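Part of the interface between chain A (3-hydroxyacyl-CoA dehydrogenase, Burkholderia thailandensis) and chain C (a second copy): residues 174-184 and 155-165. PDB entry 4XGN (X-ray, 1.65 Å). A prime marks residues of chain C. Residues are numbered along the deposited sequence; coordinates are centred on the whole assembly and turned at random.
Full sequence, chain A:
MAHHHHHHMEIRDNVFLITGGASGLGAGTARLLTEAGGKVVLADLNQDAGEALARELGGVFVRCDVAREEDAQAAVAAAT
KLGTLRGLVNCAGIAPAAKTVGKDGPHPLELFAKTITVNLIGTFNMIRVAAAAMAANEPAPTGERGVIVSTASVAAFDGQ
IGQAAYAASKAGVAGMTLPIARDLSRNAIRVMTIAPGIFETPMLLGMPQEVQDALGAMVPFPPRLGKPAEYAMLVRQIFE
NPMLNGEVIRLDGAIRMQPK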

# COMPACT_ATOMS: atom_id res chain seq x y z
N ALA A 174 1.29 -12.32 0.58
CA ALA A 174 1.85 -11.01 0.95
C ALA A 174 1.33 -10.54 2.31
O ALA A 174 2.11 -10.11 3.18
CB ALA A 174 1.57 -9.99 -0.13
N GLY A 175 0.03 -10.56 2.48
CA GLY A 175 -0.60 -10.02 3.69
C GLY A 175 -0.31 -10.79 4.98
O GLY A 175 -0.35 -10.20 6.03
N MET A 176 0.02 -12.08 4.89
CA MET A 176 0.37 -12.83 6.09
C MET A 176 1.81 -12.68 6.50
O MET A 176 2.18 -13.11 7.60
CB MET A 176 -0.03 -14.32 5.99
CG MET A 176 0.83 -15.17 5.14
SD MET A 176 0.08 -16.85 5.02
CE MET A 176 1.35 -17.67 4.09
N THR A 177 2.62 -12.01 5.68
CA THR A 177 4.01 -11.80 6.02
C THR A 177 4.17 -11.15 7.40
O THR A 177 4.99 -11.58 8.25
CB THR A 177 4.77 -10.97 4.95
OG1 THR A 177 4.48 -11.45 3.65
CG2 THR A 177 6.29 -11.02 5.17
N LEU A 178 3.44 -10.07 7.63
CA LEU A 178 3.58 -9.32 8.89
C LEU A 178 3.13 -10.07 10.15
O LEU A 178 3.90 -10.18 11.09
CB LEU A 178 2.91 -7.94 8.78
CG LEU A 178 2.98 -7.07 10.06
CD1 LEU A 178 4.39 -6.71 10.46
CD2 LEU A 178 2.14 -5.81 9.91
N PRO A 179 1.92 -10.68 10.16
CA PRO A 179 1.57 -11.45 11.36
C PRO A 179 2.49 -12.62 11.61
O PRO A 179 2.71 -12.94 12.77
CB PRO A 179 0.12 -11.92 11.11
CG PRO A 179 -0.10 -11.72 9.64
CD PRO A 179 0.76 -10.55 9.25
N ILE A 180 2.99 -13.26 10.55
CA ILE A 180 3.88 -14.42 10.77
C ILE A 180 5.22 -13.92 11.31
O ILE A 180 5.76 -14.53 12.25
CB ILE A 180 4.05 -15.26 9.51
CG1 ILE A 180 2.69 -15.84 9.12
CG2 ILE A 180 5.06 -16.39 9.73
CD1 ILE A 180 2.75 -16.63 7.86
N ALA A 181 5.73 -12.80 10.79
CA ALA A 181 6.91 -12.19 11.39
C ALA A 181 6.68 -11.84 12.86
O ALA A 181 7.54 -12.06 13.73
CB ALA A 181 7.31 -10.96 10.62
N ARG A 182 5.51 -11.31 13.16
CA ARG A 182 5.19 -11.01 14.53
C ARG A 182 5.12 -12.27 15.42
O ARG A 182 5.67 -12.24 16.54
CB ARG A 182 3.91 -10.19 14.64
CG ARG A 182 4.08 -8.79 14.07
CD ARG A 182 2.75 -8.10 13.81
NE ARG A 182 2.91 -6.66 13.75
CZ ARG A 182 1.93 -5.77 13.71
NH1 ARG A 182 0.66 -6.11 13.63
NH2 ARG A 182 2.24 -4.48 13.73
N ASP A 183 4.47 -13.33 14.92
CA ASP A 183 4.36 -14.62 15.60
C ASP A 183 5.73 -15.20 15.92
O ASP A 183 5.90 -15.79 16.99
CB ASP A 183 3.69 -15.67 14.69
CG ASP A 183 2.20 -15.64 14.72
OD1 ASP A 183 1.60 -14.86 15.50
OD2 ASP A 183 1.61 -16.35 13.90
N LEU A 184 6.67 -15.07 14.97
CA LEU A 184 7.97 -15.73 15.06
C LEU A 184 9.07 -14.86 15.60
O LEU A 184 10.24 -15.33 15.72
CB LEU A 184 8.33 -16.30 13.69
CG LEU A 184 7.36 -17.34 13.15
CD1 LEU A 184 7.78 -17.86 11.81
CD2 LEU A 184 7.10 -18.49 14.13
N ALA C 155 -6.80 -6.32 9.41
CA ALA C 155 -5.87 -7.48 9.47
C ALA C 155 -5.24 -7.83 8.16
O ALA C 155 -4.16 -8.47 8.18
CB ALA C 155 -6.57 -8.71 10.06
N ALA C 156 -5.81 -7.41 7.03
CA ALA C 156 -5.15 -7.55 5.72
C ALA C 156 -3.83 -6.82 5.67
O ALA C 156 -2.96 -7.18 4.91
CB ALA C 156 -6.03 -7.09 4.60
N PHE C 157 -3.71 -5.76 6.49
CA PHE C 157 -2.52 -4.87 6.51
C PHE C 157 -1.74 -4.87 7.81
O PHE C 157 -0.52 -4.65 7.79
CB PHE C 157 -3.00 -3.44 6.23
CG PHE C 157 -3.95 -3.36 5.06
CD1 PHE C 157 -3.50 -3.76 3.77
CD2 PHE C 157 -5.25 -2.92 5.21
CE1 PHE C 157 -4.35 -3.72 2.69
CE2 PHE C 157 -6.11 -2.86 4.12
CZ PHE C 157 -5.66 -3.24 2.86
N ASP C 158 -2.45 -5.08 8.93
CA ASP C 158 -1.93 -4.91 10.29
C ASP C 158 -2.03 -6.21 11.09
O ASP C 158 -2.23 -6.18 12.27
CB ASP C 158 -2.77 -3.87 11.08
CG ASP C 158 -2.98 -2.51 10.41
OD1 ASP C 158 -2.41 -2.14 9.37
OD2 ASP C 158 -3.73 -1.74 11.07
N GLY C 159 -1.90 -7.37 10.45
CA GLY C 159 -2.16 -8.65 11.13
C GLY C 159 -1.39 -8.80 12.42
O GLY C 159 -0.19 -8.57 12.47
N GLN C 160 -2.10 -9.18 13.47
CA GLN C 160 -1.54 -9.32 14.81
C GLN C 160 -1.00 -10.73 15.04
O GLN C 160 -1.29 -11.63 14.26
CB GLN C 160 -2.61 -9.03 15.86
CG GLN C 160 -3.22 -7.65 15.72
CD GLN C 160 -4.13 -7.34 16.89
OE1 GLN C 160 -5.24 -7.90 16.96
NE2 GLN C 160 -3.70 -6.50 17.80
N ILE C 161 -0.24 -10.90 16.13
CA ILE C 161 0.12 -12.23 16.62
C ILE C 161 -1.16 -13.06 16.78
O ILE C 161 -2.15 -12.58 17.30
CB ILE C 161 0.88 -12.16 17.96
CG1 ILE C 161 2.24 -11.50 17.77
CG2 ILE C 161 1.05 -13.54 18.60
CD1 ILE C 161 2.99 -11.11 19.04
N GLY C 162 -1.16 -14.27 16.24
CA GLY C 162 -2.31 -15.11 16.27
C GLY C 162 -3.28 -14.98 15.11
O GLY C 162 -4.19 -15.80 14.99
N GLN C 163 -3.04 -14.02 14.21
CA GLN C 163 -3.96 -13.71 13.10
C GLN C 163 -3.44 -14.11 11.71
O GLN C 163 -4.00 -13.65 10.73
CB GLN C 163 -4.26 -12.21 13.01
CG GLN C 163 -5.13 -11.63 14.09
CD GLN C 163 -5.65 -10.26 13.70
OE1 GLN C 163 -4.90 -9.40 13.23
NE2 GLN C 163 -6.97 -10.05 13.84
N ALA C 164 -2.47 -15.00 11.59
CA ALA C 164 -1.96 -15.35 10.26
C ALA C 164 -3.08 -15.84 9.32
O ALA C 164 -3.13 -15.43 8.15
CB ALA C 164 -0.87 -16.39 10.31
N ALA C 165 -3.95 -16.71 9.83
CA ALA C 165 -4.97 -17.27 8.97
C ALA C 165 -5.99 -16.21 8.53
O ALA C 165 -6.34 -16.07 7.34
CB ALA C 165 -5.68 -18.44 9.65
O HOH W 1 -1.42 -8.27 7.72
O HOH W 2 -1.02 -16.32 13.66

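Two direct hydrogen bonds join the helix of chain A to the loop of chain C. In the first, Arg182 NH1 donates to Gly159′ O at 2.8 Å. The arginine side chain leaves the helix toward chain C, with chi1 m and chi2 and chi3 both t. This extended form brings the edge of the guanidinium to the loop backbone. Asp158′ O also lies near the guanidinium plane, 3.2 Å from Arg182 NH1. A long side chain with a charged, edge-on N-H donor suits this place, because it can reach the backbone carbonyl of Gly159′.

In the second, Gly162′ N donates to Asp183 OD1 at 2.9 Å, with a nearly straight N-H...O angle of 158°. The CA-to-CB bond of Asp183 points sideways, but its carboxylate comes nearer to chain C. The amide it meets sits within a type II beta turn from Gln160′ to Gln163′. The turn is closed by a bond from Gln163′ N to Gln160′ O of 3.0 Å. Gln163′ OE1 also accepts from Gln160′ N at 2.8 Å. Gly162′ has a positive phi of 90°, where a CB would jam against the preceding carbonyl, so glycine fits.

Two waters extend the polar contact. Water 2 donates to Asp183 OD2 at 2.6 Å and accepts from Ala164′ N at 2.9 Å. The two carboxylate oxygens of Asp183 thus reach chain C by different routes, OD1 directly and OD2 through water. Water 1 donates to Gly175 O and Ala155′ O, both at 2.8 Å, and accepts from Gly159′ N at 2.9 Å.

Packing fills the space around these bonds. Pro179 lies against the loop, with its CA 3.6 Å from Gly159′ O and its CB 3.5 Å from Gln160′ O. The backbones come close here, with Pro179 CA 4.7 Å from Gly159′ CA. A CB on Gly159′ would clash with Pro179 CG, so glycine permits the approach. Gly175 is likewise bare where its CA meets Ala156′ O at 3.9 Å; a CB there would be tight against that oxygen.

Leu178 points toward chain C and sets CD2 3.6 Å from Phe157′ O. Ile161′ covers the helix near the polar pair, with CG1 3.8 Å from Arg182 CB. Ala164′ has 75 Å² covered by the helix, the largest area of any residue in the two stretches. Its small CB meets Ile180 CG1 at 3.8 Å, and its O lies 3.9 Å from Met176 CB. Together the stretches bury 559 Å², summed over both sides.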